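Local coordinates for UDP-N-acetylglucosamine 2-epimerase (PDB 3OT5), which probably interconverts UDP-N-acetylglucosamine and UDP-N-acetylmannosamine by epimerisation at carbon 2 of the sugar, at residues Lys29-Phe34 with Glu58-Ile63. Sequence-based numbering, arbitrary orientation.
Sequences KVMSIF and ESTVVI
The ring of Phe34 meets Val61 obliquely, its far end bearing on one methyl: CZ lies 3.3 Å from Val61 CG1. Phe34 CG sits between its backbone N and carbonyl carbon (chi1 42°), which leans the ring toward Val61, two residues before its register partner Ile63, while Met43 and Glu39 of helix 37-51 also touch the ring. On the same face a water is held by Val30 O, to which it donates at 3.0 Å, by Ser32 OG, and by Ser59 OG, itself 2.6 Å from the water oxygen, tying both serine hydroxyls to the backbone across the strands. Strands 28-34 and 57-63 with the helix between them illustrate the right-handed beta-alpha-beta crossover of a Rossmann-like domain; residues 29-34 and 58-63 run parallel, joined by five backbone hydrogen bonds, from Val30 N to Glu58 O (2.8 Å) through to Phe34 N to Val62 O (3.2 Å). The opposite face, packed by helix 95-113, has Met31 CG against Val62 CG2 at 3.5 Å. At the N-terminal end the extended Lys29 chain passes Thr60, CE 3.1 Å from OG1, and NZ makes a long salt bridge to Glu58 OE2 (3.9 Å) besides its stronger one to Glu113.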
ATOM      1  N   LYS A  29      14.939 -18.344 -11.516  1.00 44.83           N
ATOM      2  CA  LYS A  29      13.935 -18.809 -10.578  1.00 43.57           C
ATOM      3  C   LYS A  29      13.787 -17.797  -9.466  1.00 41.82           C
ATOM      4  O   LYS A  29      14.700 -17.597  -8.688  1.00 42.01           O
ATOM      5  CB  LYS A  29      14.277 -20.197 -10.027  1.00 45.03           C
ATOM      6  CG  LYS A  29      13.193 -20.749  -9.097  1.00 44.14           C
ATOM      7  CD  LYS A  29      13.428 -22.212  -8.773  1.00 49.31           C
ATOM      8  CE  LYS A  29      12.247 -22.813  -8.037  1.00 49.01           C
ATOM      9  NZ  LYS A  29      12.437 -24.256  -7.760  1.00 52.21           N
ATOM     10  N   VAL A  30      12.633 -17.145  -9.427  1.00 42.31           N
ATOM     11  CA  VAL A  30      12.332 -16.125  -8.428  1.00 40.71           C
ATOM     12  C   VAL A  30      11.324 -16.644  -7.416  1.00 41.16           C
ATOM     13  O   VAL A  30      10.236 -17.095  -7.778  1.00 44.33           O
ATOM     14  CB  VAL A  30      11.717 -14.887  -9.048  1.00 40.01           C
ATOM     15  CG1 VAL A  30      11.448 -13.830  -7.954  1.00 37.70           C
ATOM     16  CG2 VAL A  30      12.606 -14.324 -10.145  1.00 36.60           C
ATOM     17  N   MET A  31      11.698 -16.574  -6.151  1.00 41.01           N
ATOM     18  CA  MET A  31      10.860 -17.003  -5.062  1.00 40.22           C
ATOM     19  C   MET A  31      10.340 -15.759  -4.386  1.00 39.88           C
ATOM     20  O   MET A  31      11.109 -15.006  -3.827  1.00 38.99           O
ATOM     21  CB  MET A  31      11.663 -17.843  -4.066  1.00 39.60           C
ATOM     22  CG  MET A  31      10.867 -18.276  -2.878  1.00 38.09           C
ATOM     23  SD  MET A  31      11.796 -19.307  -1.750  1.00 40.71           S
ATOM     24  CE  MET A  31      12.111 -20.731  -2.793  1.00 35.99           C
ATOM     25  N   SER A  32       9.030 -15.551  -4.449  1.00 41.19           N
ATOM     26  CA  SER A  32       8.396 -14.390  -3.840  1.00 41.49           C
ATOM     27  C   SER A  32       7.738 -14.816  -2.556  1.00 42.69           C
ATOM     28  O   SER A  32       6.907 -15.730  -2.540  1.00 43.07           O
ATOM     29  CB  SER A  32       7.377 -13.776  -4.790  1.00 40.92           C
ATOM     30  OG  SER A  32       8.041 -13.324  -5.961  1.00 42.77           O
ATOM     31  N   ILE A  33       8.123 -14.163  -1.473  1.00 43.76           N
ATOM     32  CA  ILE A  33       7.593 -14.498  -0.180  1.00 47.00           C
ATOM     33  C   ILE A  33       6.660 -13.430   0.344  1.00 48.67           C
ATOM     34  O   ILE A  33       7.004 -12.246   0.358  1.00 49.21           O
ATOM     35  CB  ILE A  33       8.728 -14.633   0.850  1.00 47.80           C
ATOM     36  CG1 ILE A  33       9.776 -15.632   0.369  1.00 48.91           C
ATOM     37  CG2 ILE A  33       8.172 -15.058   2.203  1.00 50.95           C
ATOM     38  CD1 ILE A  33      10.936 -15.774   1.308  1.00 53.16           C
ATOM     39  N   PHE A  34       5.464 -13.837   0.738  1.00 50.57           N
ATOM     40  CA  PHE A  34       4.540 -12.901   1.376  1.00 52.79           C
ATOM     41  C   PHE A  34       3.789 -13.573   2.524  1.00 52.45           C
ATOM     42  O   PHE A  34       3.413 -14.745   2.451  1.00 52.97           O
ATOM     43  CB  PHE A  34       3.656 -12.100   0.398  1.00 54.46           C
ATOM     44  CG  PHE A  34       3.098 -12.883  -0.752  1.00 56.05           C
ATOM     45  CD1 PHE A  34       1.870 -13.489  -0.668  1.00 60.58           C
ATOM     46  CD2 PHE A  34       3.783 -12.926  -1.958  1.00 58.99           C
ATOM     47  CE1 PHE A  34       1.347 -14.162  -1.747  1.00 62.01           C
ATOM     48  CE2 PHE A  34       3.275 -13.589  -3.035  1.00 60.62           C
ATOM     49  CZ  PHE A  34       2.051 -14.215  -2.933  1.00 64.58           C
ATOM     50  N   GLU A  58      10.871 -18.336 -13.665  1.00 43.91           N
ATOM     51  CA  GLU A  58      10.203 -19.446 -13.030  1.00 46.07           C
ATOM     52  C   GLU A  58       9.747 -18.794 -11.716  1.00 44.22           C
ATOM     53  O   GLU A  58      10.563 -18.264 -10.966  1.00 43.15           O
ATOM     54  CB  GLU A  58      11.170 -20.597 -12.818  1.00 48.02           C
ATOM     55  CG  GLU A  58      10.563 -21.845 -12.175  1.00 55.23           C
ATOM     56  CD  GLU A  58      11.502 -23.052 -12.217  1.00 62.27           C
ATOM     57  OE1 GLU A  58      12.473 -23.039 -13.022  1.00 60.86           O
ATOM     58  OE2 GLU A  58      11.249 -24.028 -11.466  1.00 66.94           O
ATOM     59  N   SER A  59       8.443 -18.749 -11.476  1.00 44.41           N
ATOM     60  CA  SER A  59       7.923 -18.116 -10.267  1.00 43.83           C
ATOM     61  C   SER A  59       7.526 -19.106  -9.179  1.00 43.35           C
ATOM     62  O   SER A  59       6.701 -19.960  -9.408  1.00 43.93           O
ATOM     63  CB  SER A  59       6.718 -17.246 -10.617  1.00 43.37           C
ATOM     64  OG  SER A  59       6.222 -16.591  -9.469  1.00 43.55           O
ATOM     65  N   THR A  60       8.134 -18.988  -7.998  1.00 43.07           N
ATOM     66  CA  THR A  60       7.781 -19.847  -6.870  1.00 43.11           C
ATOM     67  C   THR A  60       7.209 -18.932  -5.799  1.00 41.47           C
ATOM     68  O   THR A  60       7.893 -18.046  -5.296  1.00 42.65           O
ATOM     69  CB  THR A  60       8.974 -20.629  -6.291  1.00 43.68           C
ATOM     70  OG1 THR A  60       9.564 -21.450  -7.308  1.00 49.03           O
ATOM     71  CG2 THR A  60       8.517 -21.532  -5.136  1.00 43.19           C
ATOM     72  N   VAL A  61       5.947 -19.132  -5.464  1.00 40.96           N
ATOM     73  CA  VAL A  61       5.297 -18.322  -4.449  1.00 39.54           C
ATOM     74  C   VAL A  61       5.211 -19.104  -3.162  1.00 41.31           C
ATOM     75  O   VAL A  61       4.671 -20.220  -3.130  1.00 41.86           O
ATOM     76  CB  VAL A  61       3.910 -17.901  -4.883  1.00 40.03           C
ATOM     77  CG1 VAL A  61       3.160 -17.276  -3.714  1.00 39.76           C
ATOM     78  CG2 VAL A  61       4.005 -16.944  -6.095  1.00 38.45           C
ATOM     79  N   VAL A  62       5.747 -18.495  -2.107  1.00 40.32           N
ATOM     80  CA  VAL A  62       5.791 -19.075  -0.785  1.00 42.22           C
ATOM     81  C   VAL A  62       4.990 -18.211   0.186  1.00 43.85           C
ATOM     82  O   VAL A  62       5.261 -17.013   0.341  1.00 41.36           O
ATOM     83  CB  VAL A  62       7.254 -19.145  -0.275  1.00 41.07           C
ATOM     84  CG1 VAL A  62       7.303 -19.816   1.095  1.00 46.11           C
ATOM     85  CG2 VAL A  62       8.144 -19.878  -1.284  1.00 37.82           C
ATOM     86  N   ILE A  63       4.004 -18.819   0.831  1.00 47.43           N
ATOM     87  CA  ILE A  63       3.183 -18.122   1.803  1.00 49.94           C
ATOM     88  C   ILE A  63       3.643 -18.449   3.217  1.00 51.76           C
ATOM     89  O   ILE A  63       3.953 -19.604   3.538  1.00 53.51           O
ATOM     90  CB  ILE A  63       1.702 -18.514   1.678  1.00 51.97           C
ATOM     91  CG1 ILE A  63       1.195 -18.263   0.257  1.00 53.25           C
ATOM     92  CG2 ILE A  63       0.863 -17.731   2.669  1.00 53.09           C
ATOM     93  CD1 ILE A  63      -0.283 -18.610   0.097  1.00 60.42           C
TER
HETATM   94  O   HOH W   1       7.662 -15.542  -7.513  1.00 40.76           O